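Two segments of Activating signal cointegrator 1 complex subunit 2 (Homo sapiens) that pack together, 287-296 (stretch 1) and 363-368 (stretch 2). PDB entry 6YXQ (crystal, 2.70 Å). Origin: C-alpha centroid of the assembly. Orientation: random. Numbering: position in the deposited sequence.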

# COMPACT_ATOMS: atom_id res chain seq x y z
N TYR B 287 -18.17 10.08 19.63
CA TYR B 287 -18.65 11.22 18.86
C TYR B 287 -19.17 12.31 19.78
O TYR B 287 -18.74 13.47 19.71
N GLU B 288 -20.06 11.93 20.70
CA GLU B 288 -20.62 12.91 21.63
C GLU B 288 -19.54 13.61 22.45
O GLU B 288 -19.60 14.83 22.65
N ALA B 289 -18.56 12.86 22.94
CA ALA B 289 -17.55 13.47 23.81
C ALA B 289 -16.62 14.37 23.00
O ALA B 289 -16.39 15.53 23.35
N ALA B 290 -16.10 13.85 21.90
CA ALA B 290 -15.00 14.46 21.19
C ALA B 290 -15.46 15.58 20.27
O ALA B 290 -14.91 16.69 20.32
N ILE B 291 -16.50 15.33 19.46
CA ILE B 291 -16.82 16.21 18.34
C ILE B 291 -17.16 17.65 18.78
O ILE B 291 -16.60 18.59 18.21
N PRO B 292 -18.07 17.87 19.74
CA PRO B 292 -18.41 19.27 20.09
C PRO B 292 -17.21 20.10 20.52
O PRO B 292 -17.04 21.24 20.04
N GLU B 293 -16.38 19.58 21.42
CA GLU B 293 -15.28 20.37 21.96
C GLU B 293 -14.28 20.74 20.87
O GLU B 293 -13.84 21.89 20.78
N MSE B 294 -13.93 19.78 20.01
CA MSE B 294 -12.97 20.01 18.94
C MSE B 294 -13.53 20.95 17.88
O MSE B 294 -12.80 21.79 17.34
N GLU B 295 -14.82 20.80 17.57
CA GLU B 295 -15.49 21.76 16.70
C GLU B 295 -15.34 23.18 17.23
O GLU B 295 -14.88 24.08 16.52
N SER B 296 -15.72 23.39 18.50
CA SER B 296 -15.67 24.74 19.06
C SER B 296 -14.24 25.26 19.10
O SER B 296 -14.00 26.44 18.83
N GLN B 363 -29.40 8.94 24.69
CA GLN B 363 -28.93 10.16 25.33
C GLN B 363 -27.89 10.91 24.51
O GLN B 363 -27.57 12.06 24.85
N GLU B 364 -27.35 10.32 23.44
CA GLU B 364 -26.29 10.93 22.65
C GLU B 364 -26.88 11.84 21.57
O GLU B 364 -26.80 11.57 20.37
N LYS B 365 -27.45 12.96 22.03
CA LYS B 365 -28.34 13.75 21.17
C LYS B 365 -27.60 14.37 19.99
O LYS B 365 -28.13 14.41 18.87
N ARG B 366 -26.37 14.85 20.20
CA ARG B 366 -25.62 15.44 19.10
C ARG B 366 -25.26 14.39 18.05
O ARG B 366 -25.41 14.62 16.84
N PHE B 367 -24.78 13.23 18.49
CA PHE B 367 -24.53 12.16 17.55
C PHE B 367 -25.82 11.71 16.88
O PHE B 367 -25.83 11.42 15.68
N LEU B 368 -26.91 11.62 17.65
CA LEU B 368 -28.17 11.17 17.07
C LEU B 368 -28.62 12.11 15.97
O LEU B 368 -29.03 11.68 14.89

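The one salt bridge between the stretches joins E295 to R366. OE1 of E295 lies 2.8 Å from NH2 of R366, with an N-H...O angle of 140°, and near the guanidinium plane, as expected of a salt bridge that is also a hydrogen bond. A second, weak hydrogen bond runs from NH1 of R366 to OE2 of E295 at 3.4 Å, so both carboxylate oxygens face the same guanidinium. E295 reaches it with chi1 at -102°, between wells, and chi2 t; R366 uses chi1 t, chi2 p and chi3 t.

E288 makes the other polar anchor, at the start of the second helix, where N of R366 and N of F367 have no partner within their own stretch. Its OE2 accepts from N of R366 at a very short 2.4 Å (131°) and from N of F367 at 3.3 Å (150°). N of K365 is also near OE2 of E288, at 2.9 Å, but the angle is too poor for a hydrogen bond. E288 has chi1 at -93°, between wells, and chi2 m. The same arrangement brings like charges close together: OE1 of E288 lies 4.5 Å from OE1 of E364, the N-cap residue. The CA-to-CB bonds of E288, E295 and R366 all point toward the other stretch.

Around these contacts, R366 fills a hole formed by Y287, I291, P292 and E295 and has the largest covered area, 124 Å². I291 starts toward the other stretch although its end leads away; its CG2 sits over one guanidinium face, 3.8 Å from NH2 of R366. P292 points sideways, its CG 4.3 Å from CG of R366.

Y287 and F367, both chi1 t and both with CA-to-CB directed toward the opposing stretch, complete the packing. CD1 of Y287 approaches CB of F367 at 3.7 Å. The ring planes meet at 66° with centroids 5.6 Å apart, an offset edge-to-face pair in which the F367 edge is turned to the Y287 face.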

# COMPACT_ATOMS: atom_id res chain seq x y z
CB TYR B 287 -19.73 10.75 17.88
CG TYR B 287 -20.02 11.70 16.74
CD1 TYR B 287 -20.93 12.73 16.89
CD2 TYR B 287 -19.38 11.56 15.52
CE1 TYR B 287 -21.20 13.60 15.86
CE2 TYR B 287 -19.64 12.43 14.48
CZ TYR B 287 -20.55 13.45 14.66
OH TYR B 287 -20.83 14.33 13.63
CB GLU B 288 -21.61 12.22 22.56
CG GLU B 288 -23.02 12.28 22.07
CD GLU B 288 -23.67 13.61 22.32
OE1 GLU B 288 -23.13 14.39 23.14
OE2 GLU B 288 -24.72 13.88 21.72
CB ALA B 289 -16.75 12.39 24.53
CB ALA B 290 -14.26 13.38 20.40
CB ILE B 291 -17.91 15.60 17.47
CG1 ILE B 291 -17.43 14.29 16.82
CG2 ILE B 291 -18.43 16.60 16.45
CD1 ILE B 291 -16.00 14.35 16.29
CB PRO B 292 -19.43 19.10 21.22
CG PRO B 292 -20.06 17.77 20.96
CD PRO B 292 -18.94 16.92 20.45
CB GLU B 293 -14.59 19.60 23.10
CG GLU B 293 -13.45 20.35 23.77
CD GLU B 293 -13.91 21.63 24.44
OE1 GLU B 293 -15.01 21.63 25.04
OE2 GLU B 293 -13.17 22.63 24.36
CB MSE B 294 -12.57 18.69 18.29
CG MSE B 294 -12.21 17.57 19.26
SE MSE B 294 -11.04 16.35 18.30
CE MSE B 294 -11.82 14.64 18.58
CB GLU B 295 -16.96 21.39 16.55
CG GLU B 295 -17.32 20.70 15.25
CD GLU B 295 -18.82 20.70 15.00
OE1 GLU B 295 -19.27 20.07 14.02
OE2 GLU B 295 -19.55 21.34 15.80
CB SER B 296 -16.28 24.76 20.45
OG SER B 296 -16.17 26.07 21.01
CB GLN B 363 -28.35 9.84 26.71
CG GLN B 363 -29.37 9.87 27.84
CD GLN B 363 -30.17 11.17 27.88
OE1 GLN B 363 -31.37 11.17 27.61
NE2 GLN B 363 -29.51 12.27 28.21
CB GLU B 364 -25.40 9.86 22.04
CG GLU B 364 -25.16 8.67 22.94
CD GLU B 364 -24.38 9.02 24.19
OE1 GLU B 364 -23.73 10.08 24.21
OE2 GLU B 364 -24.42 8.23 25.16
CB LYS B 365 -29.05 14.82 21.99
CG LYS B 365 -29.97 14.28 23.07
CD LYS B 365 -30.39 15.38 24.05
CE LYS B 365 -31.37 16.38 23.40
NZ LYS B 365 -31.81 17.44 24.35
CB ARG B 366 -24.36 16.12 19.62
CG ARG B 366 -23.34 16.46 18.54
CD ARG B 366 -23.92 17.39 17.49
NE ARG B 366 -23.01 17.58 16.37
CZ ARG B 366 -22.17 18.60 16.26
NH1 ARG B 366 -22.13 19.53 17.20
NH2 ARG B 366 -21.37 18.69 15.20
CB PHE B 367 -23.86 10.98 18.24
CG PHE B 367 -23.94 9.71 17.45
CD1 PHE B 367 -23.08 9.48 16.40
CD2 PHE B 367 -24.90 8.76 17.75
CE1 PHE B 367 -23.15 8.31 15.66
CE2 PHE B 367 -24.98 7.59 17.02
CZ PHE B 367 -24.11 7.37 15.97
CB LEU B 368 -29.24 11.06 18.15
CG LEU B 368 -29.83 9.67 18.36
CD1 LEU B 368 -31.01 9.75 19.32
CD2 LEU B 368 -30.25 9.03 17.04